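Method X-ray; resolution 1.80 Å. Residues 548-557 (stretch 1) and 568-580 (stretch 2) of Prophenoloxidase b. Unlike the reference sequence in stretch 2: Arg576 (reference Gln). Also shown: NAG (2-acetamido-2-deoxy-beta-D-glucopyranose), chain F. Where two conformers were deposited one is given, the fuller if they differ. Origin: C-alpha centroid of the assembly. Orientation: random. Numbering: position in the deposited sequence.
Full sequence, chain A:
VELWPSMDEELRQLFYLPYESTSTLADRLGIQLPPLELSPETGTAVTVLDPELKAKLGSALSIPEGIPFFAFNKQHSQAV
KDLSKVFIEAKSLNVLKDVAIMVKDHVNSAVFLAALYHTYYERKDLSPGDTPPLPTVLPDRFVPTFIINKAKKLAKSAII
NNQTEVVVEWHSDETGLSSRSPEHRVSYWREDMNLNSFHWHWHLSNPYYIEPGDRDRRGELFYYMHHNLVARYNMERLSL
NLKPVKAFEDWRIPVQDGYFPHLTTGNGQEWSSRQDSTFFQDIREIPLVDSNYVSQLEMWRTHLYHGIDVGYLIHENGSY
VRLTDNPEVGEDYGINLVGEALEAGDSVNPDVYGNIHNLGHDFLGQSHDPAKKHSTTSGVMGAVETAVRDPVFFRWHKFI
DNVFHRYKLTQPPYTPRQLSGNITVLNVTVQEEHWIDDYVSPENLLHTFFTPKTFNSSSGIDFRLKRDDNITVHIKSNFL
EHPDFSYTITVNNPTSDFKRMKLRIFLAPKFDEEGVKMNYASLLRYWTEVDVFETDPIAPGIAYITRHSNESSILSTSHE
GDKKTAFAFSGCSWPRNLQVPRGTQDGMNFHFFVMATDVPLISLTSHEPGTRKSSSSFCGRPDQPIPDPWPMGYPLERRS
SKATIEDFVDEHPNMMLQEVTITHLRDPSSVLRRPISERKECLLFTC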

# COMPACT_ATOMS: atom_id res chain seq x y z
N HIS A 548 -28.42 -38.70 -32.62
CA HIS A 548 -27.04 -39.17 -32.44
C HIS A 548 -26.17 -37.96 -32.14
O HIS A 548 -26.46 -36.87 -32.60
N SER A 549 -25.11 -38.17 -31.38
CA SER A 549 -24.26 -37.05 -30.98
C SER A 549 -23.61 -36.34 -32.17
O SER A 549 -23.44 -35.12 -32.15
N ASN A 550 -23.31 -37.08 -33.24
CA ASN A 550 -22.71 -36.47 -34.44
C ASN A 550 -23.68 -35.56 -35.18
O ASN A 550 -23.29 -34.84 -36.09
N GLU A 551 -24.96 -35.60 -34.82
CA GLU A 551 -25.96 -34.76 -35.47
C GLU A 551 -26.16 -33.44 -34.74
O GLU A 551 -26.94 -32.61 -35.20
N SER A 552 -25.51 -33.27 -33.60
CA SER A 552 -25.78 -32.11 -32.74
C SER A 552 -25.75 -30.77 -33.47
O SER A 552 -24.90 -30.54 -34.33
N SER A 553 -26.66 -29.88 -33.10
CA SER A 553 -26.72 -28.54 -33.67
C SER A 553 -25.42 -27.75 -33.46
O SER A 553 -25.15 -26.80 -34.20
N ILE A 554 -24.62 -28.12 -32.46
CA ILE A 554 -23.40 -27.32 -32.19
C ILE A 554 -22.23 -27.71 -33.10
O ILE A 554 -21.22 -27.01 -33.17
N LEU A 555 -22.38 -28.83 -33.80
CA LEU A 555 -21.36 -29.29 -34.75
C LEU A 555 -21.72 -28.82 -36.16
O LEU A 555 -22.88 -28.51 -36.43
N SER A 556 -20.74 -28.77 -37.05
CA SER A 556 -21.03 -28.48 -38.45
C SER A 556 -21.42 -29.80 -39.13
O SER A 556 -22.11 -30.62 -38.54
N THR A 557 -20.94 -30.01 -40.35
CA THR A 557 -21.19 -31.28 -41.04
C THR A 557 -19.89 -32.03 -41.33
O THR A 557 -19.83 -33.25 -41.18
N ALA A 568 -12.29 -34.02 -37.39
CA ALA A 568 -13.56 -34.67 -37.71
C ALA A 568 -14.51 -33.76 -38.46
O ALA A 568 -15.00 -34.11 -39.54
N PHE A 569 -14.80 -32.60 -37.89
CA PHE A 569 -15.74 -31.67 -38.50
C PHE A 569 -15.02 -30.47 -39.10
O PHE A 569 -14.04 -29.98 -38.54
N SER A 570 -15.50 -30.02 -40.25
CA SER A 570 -14.82 -28.99 -41.01
C SER A 570 -15.56 -27.66 -40.91
O SER A 570 -16.67 -27.60 -40.37
N GLY A 571 -14.94 -26.60 -41.41
CA GLY A 571 -15.54 -25.28 -41.35
C GLY A 571 -15.60 -24.79 -39.92
O GLY A 571 -14.66 -25.00 -39.15
N CYS A 572 -16.72 -24.15 -39.56
CA CYS A 572 -16.91 -23.60 -38.22
C CYS A 572 -17.75 -24.57 -37.37
O CYS A 572 -18.93 -24.76 -37.63
N SER A 573 -17.12 -25.18 -36.37
CA SER A 573 -17.78 -26.22 -35.58
C SER A 573 -17.24 -26.26 -34.16
O SER A 573 -16.02 -26.19 -33.97
N TRP A 574 -18.12 -26.41 -33.16
CA TRP A 574 -17.61 -26.76 -31.84
C TRP A 574 -16.83 -28.07 -32.03
O TRP A 574 -17.28 -28.92 -32.78
N PRO A 575 -15.66 -28.22 -31.38
CA PRO A 575 -14.90 -29.46 -31.63
C PRO A 575 -15.65 -30.70 -31.16
O PRO A 575 -16.05 -30.78 -29.99
N ARG A 576 -15.82 -31.68 -32.05
CA ARG A 576 -16.54 -32.89 -31.67
C ARG A 576 -15.86 -33.56 -30.48
O ARG A 576 -16.53 -34.09 -29.59
N ASN A 577 -14.53 -33.50 -30.45
CA ASN A 577 -13.79 -34.16 -29.37
C ASN A 577 -13.98 -33.50 -28.00
O ASN A 577 -13.72 -34.13 -26.96
N LEU A 578 -14.46 -32.26 -28.00
CA LEU A 578 -14.77 -31.55 -26.74
C LEU A 578 -16.27 -31.40 -26.53
O LEU A 578 -16.73 -30.56 -25.76
N GLN A 579 -17.05 -32.24 -27.20
CA GLN A 579 -18.50 -32.15 -27.10
C GLN A 579 -19.02 -32.53 -25.71
O GLN A 579 -20.07 -32.06 -25.28
N VAL A 580 -18.27 -33.38 -25.01
CA VAL A 580 -18.67 -33.85 -23.69
C VAL A 580 -17.67 -33.29 -22.68
O VAL A 580 -16.46 -33.43 -22.87

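Two irregular stretches lie side by side here, and side chains rather than a regular ladder of backbone hydrogen bonds do most of the joining. Stretch 2 begins with Ala568, whose small side chain does not reach stretch 1 but lies near the sugar, its CB 3.6 Å from O6 of the NAG.

Phe569 is the first residue to pack firmly. Its CA-to-CB bond points toward stretch 1, and chi1 in the m well (-74°) lays the ring beside Leu555. CB of Leu555 sits 3.9 Å from CE2 of Phe569 and 4.2 Å from the ring centroid, an off-centre CH-pi contact, while CD1 of the same leucine lies over one face. The ring edge meets backbone oxygens instead: O of Ser556 is 3.5 Å from CD2 of Phe569, and O of Asn550 is 3.7 Å from its CZ. A flat aromatic ring suits this place because its face can accept aliphatic groups while its weakly positive C-H edge tolerates carbonyls.

Ser570 contributes its backbone. Its O accepts a short hydrogen bond, 2.7 Å, from OG of Ser556, a p rotamer whose CB points toward stretch 2; its own side chain is bonded elsewhere in the structure. Gly571 follows with a positive phi of 68°, a conformation that favours glycine. Cys572, a t rotamer bonded covalently to a group elsewhere in the structure, offers its O at 3.6 Å from CB of Ser556.

Ser573 shows how much a short hydroxyl can do. In the t rotamer its OG accepts from N of Ser556 at 3.0 Å and donates to O of Trp574 at 2.9 Å, so one buried group satisfies two backbone atoms. Trp574 then adds a main-chain link, its N donating to O of Ile554 at 3.2 Å. Its CB points toward stretch 1, but the t side chain leads away at its end, where NE1 donates to O of Leu578 at 3.0 Å. The ring still touches Ile554, CD1 of the tryptophan lying 3.9 Å from CD1 of the isoleucine. Pro575 turns its side chain away.

Arg576, which differs from the reference sequence, has its CA-to-CB bond sideways to stretch 1, with chi1 t and chi2 between wells. Its NE donates to OD1 of Asn550 at 3.1 Å, meeting that oxygen at the guanidinium edge. Asn550, an m rotamer, is glycosylated: its ND2 is joined to C1 of the NAG at 1.5 Å, leaving OD1 free to accept. Asn577 faces away, and Leu578 is out of reach.

Gln579 closes the contact. Extended, with chi1 and chi2 both t, it reaches across so that NE2 donates almost linearly to O of Ser549 at 3.0 Å. Its OE1 accepts from water 1 at 2.7 Å; that water also donates to OD1 of Asn550 at 2.7 Å and lies 2.6 Å from OG of Ser549, to which it is hydrogen bonded. An amide suits this site, donating and accepting from one planar end. Val580 lies beyond the contact.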

# COMPACT_ATOMS: atom_id res chain seq x y z
CB HIS A 548 -26.52 -39.84 -33.72
CG HIS A 548 -25.18 -40.49 -33.57
ND1 HIS A 548 -24.00 -39.79 -33.60
CD2 HIS A 548 -24.85 -41.79 -33.39
CE1 HIS A 548 -22.99 -40.63 -33.44
NE2 HIS A 548 -23.47 -41.85 -33.32
CB SER A 549 -23.23 -37.51 -29.93
OG SER A 549 -22.38 -38.53 -30.42
CB ASN A 550 -22.19 -37.53 -35.42
CG ASN A 550 -20.83 -38.08 -35.04
OD1 ASN A 550 -20.27 -37.74 -34.00
ND2 ASN A 550 -20.29 -38.95 -35.91
CB GLU A 551 -27.34 -35.45 -35.52
CG GLU A 551 -27.38 -36.82 -36.13
CD GLU A 551 -28.81 -37.37 -36.14
OE1 GLU A 551 -29.54 -37.07 -37.11
OE2 GLU A 551 -29.20 -38.06 -35.18
CB SER A 552 -24.80 -32.03 -31.58
OG SER A 552 -24.97 -30.80 -30.91
CB SER A 553 -27.87 -27.78 -33.03
OG SER A 553 -27.76 -27.82 -31.62
CB ILE A 554 -22.97 -27.38 -30.71
CG1 ILE A 554 -22.36 -28.75 -30.38
CG2 ILE A 554 -24.15 -27.00 -29.77
CD1 ILE A 554 -21.89 -28.89 -28.93
CB LEU A 555 -21.27 -30.82 -34.71
CG LEU A 555 -21.00 -31.44 -33.34
CD1 LEU A 555 -21.06 -32.96 -33.39
CD2 LEU A 555 -19.62 -30.96 -32.81
CB SER A 556 -19.82 -27.86 -39.15
OG SER A 556 -18.73 -28.76 -39.12
CB THR A 557 -21.95 -31.06 -42.35
OG1 THR A 557 -21.29 -30.06 -43.13
CG2 THR A 557 -23.38 -30.61 -42.06
CB ALA A 568 -14.21 -35.19 -36.44
CB PHE A 569 -16.82 -31.27 -37.50
CG PHE A 569 -17.83 -32.36 -37.24
CD1 PHE A 569 -17.47 -33.51 -36.55
CD2 PHE A 569 -19.13 -32.24 -37.70
CE1 PHE A 569 -18.40 -34.52 -36.32
CE2 PHE A 569 -20.06 -33.25 -37.47
CZ PHE A 569 -19.69 -34.39 -36.78
CB SER A 570 -14.71 -29.41 -42.48
OG SER A 570 -15.99 -29.51 -43.07
CB CYS A 572 -17.61 -22.25 -38.33
SG CYS A 572 -17.62 -21.27 -36.79
CB SER A 573 -17.53 -27.59 -36.23
OG SER A 573 -18.15 -28.65 -35.51
CB TRP A 574 -18.74 -26.96 -30.82
CG TRP A 574 -18.18 -27.22 -29.46
CD1 TRP A 574 -18.05 -28.43 -28.84
CD2 TRP A 574 -17.61 -26.25 -28.57
NE1 TRP A 574 -17.45 -28.27 -27.60
CE2 TRP A 574 -17.17 -26.94 -27.42
CE3 TRP A 574 -17.45 -24.86 -28.63
CZ2 TRP A 574 -16.58 -26.29 -26.33
CZ3 TRP A 574 -16.85 -24.21 -27.55
CH2 TRP A 574 -16.43 -24.93 -26.42
CB PRO A 575 -13.64 -29.27 -30.78
CG PRO A 575 -13.49 -27.79 -30.68
CD PRO A 575 -14.90 -27.25 -30.58
CB ARG A 576 -16.67 -33.89 -32.84
CG ARG A 576 -17.52 -35.12 -32.47
CD ARG A 576 -17.10 -36.40 -33.22
NE ARG A 576 -17.53 -37.61 -32.50
CZ ARG A 576 -16.83 -38.19 -31.52
NH1 ARG A 576 -15.66 -37.68 -31.14
NH2 ARG A 576 -17.30 -39.28 -30.92
CB ASN A 577 -12.30 -34.30 -29.72
CG ASN A 577 -11.56 -32.97 -29.67
OD1 ASN A 577 -11.74 -32.12 -30.53
ND2 ASN A 577 -10.71 -32.80 -28.65
CB LEU A 578 -14.09 -30.17 -26.69
CG LEU A 578 -12.57 -30.15 -26.87
CD1 LEU A 578 -12.05 -28.71 -26.77
CD2 LEU A 578 -11.86 -31.05 -25.84
CB GLN A 579 -19.12 -33.07 -28.16
CG GLN A 579 -20.62 -33.08 -28.20
CD GLN A 579 -21.09 -33.87 -29.41
OE1 GLN A 579 -20.32 -34.67 -29.96
NE2 GLN A 579 -22.32 -33.62 -29.86
CB VAL A 580 -18.67 -35.40 -23.64
CG1 VAL A 580 -18.95 -35.94 -22.22
CG2 VAL A 580 -19.70 -35.96 -24.65
C1 NAG F . -19.06 -39.55 -35.43
C2 NAG F . -19.10 -40.86 -36.21
C3 NAG F . -17.84 -41.67 -35.92
C4 NAG F . -16.62 -40.84 -36.28
C5 NAG F . -16.67 -39.45 -35.65
C6 NAG F . -15.59 -38.57 -36.26
C7 NAG F . -21.15 -41.96 -36.91
C8 NAG F . -22.02 -43.16 -36.68
N2 NAG F . -20.30 -41.63 -35.93
O3 NAG F . -17.84 -42.86 -36.66
O4 NAG F . -15.45 -41.51 -35.84
O5 NAG F . -17.92 -38.82 -35.87
O6 NAG F . -16.04 -38.10 -37.51
O7 NAG F . -21.23 -41.33 -37.97
O HOH W 1 -20.50 -36.99 -31.38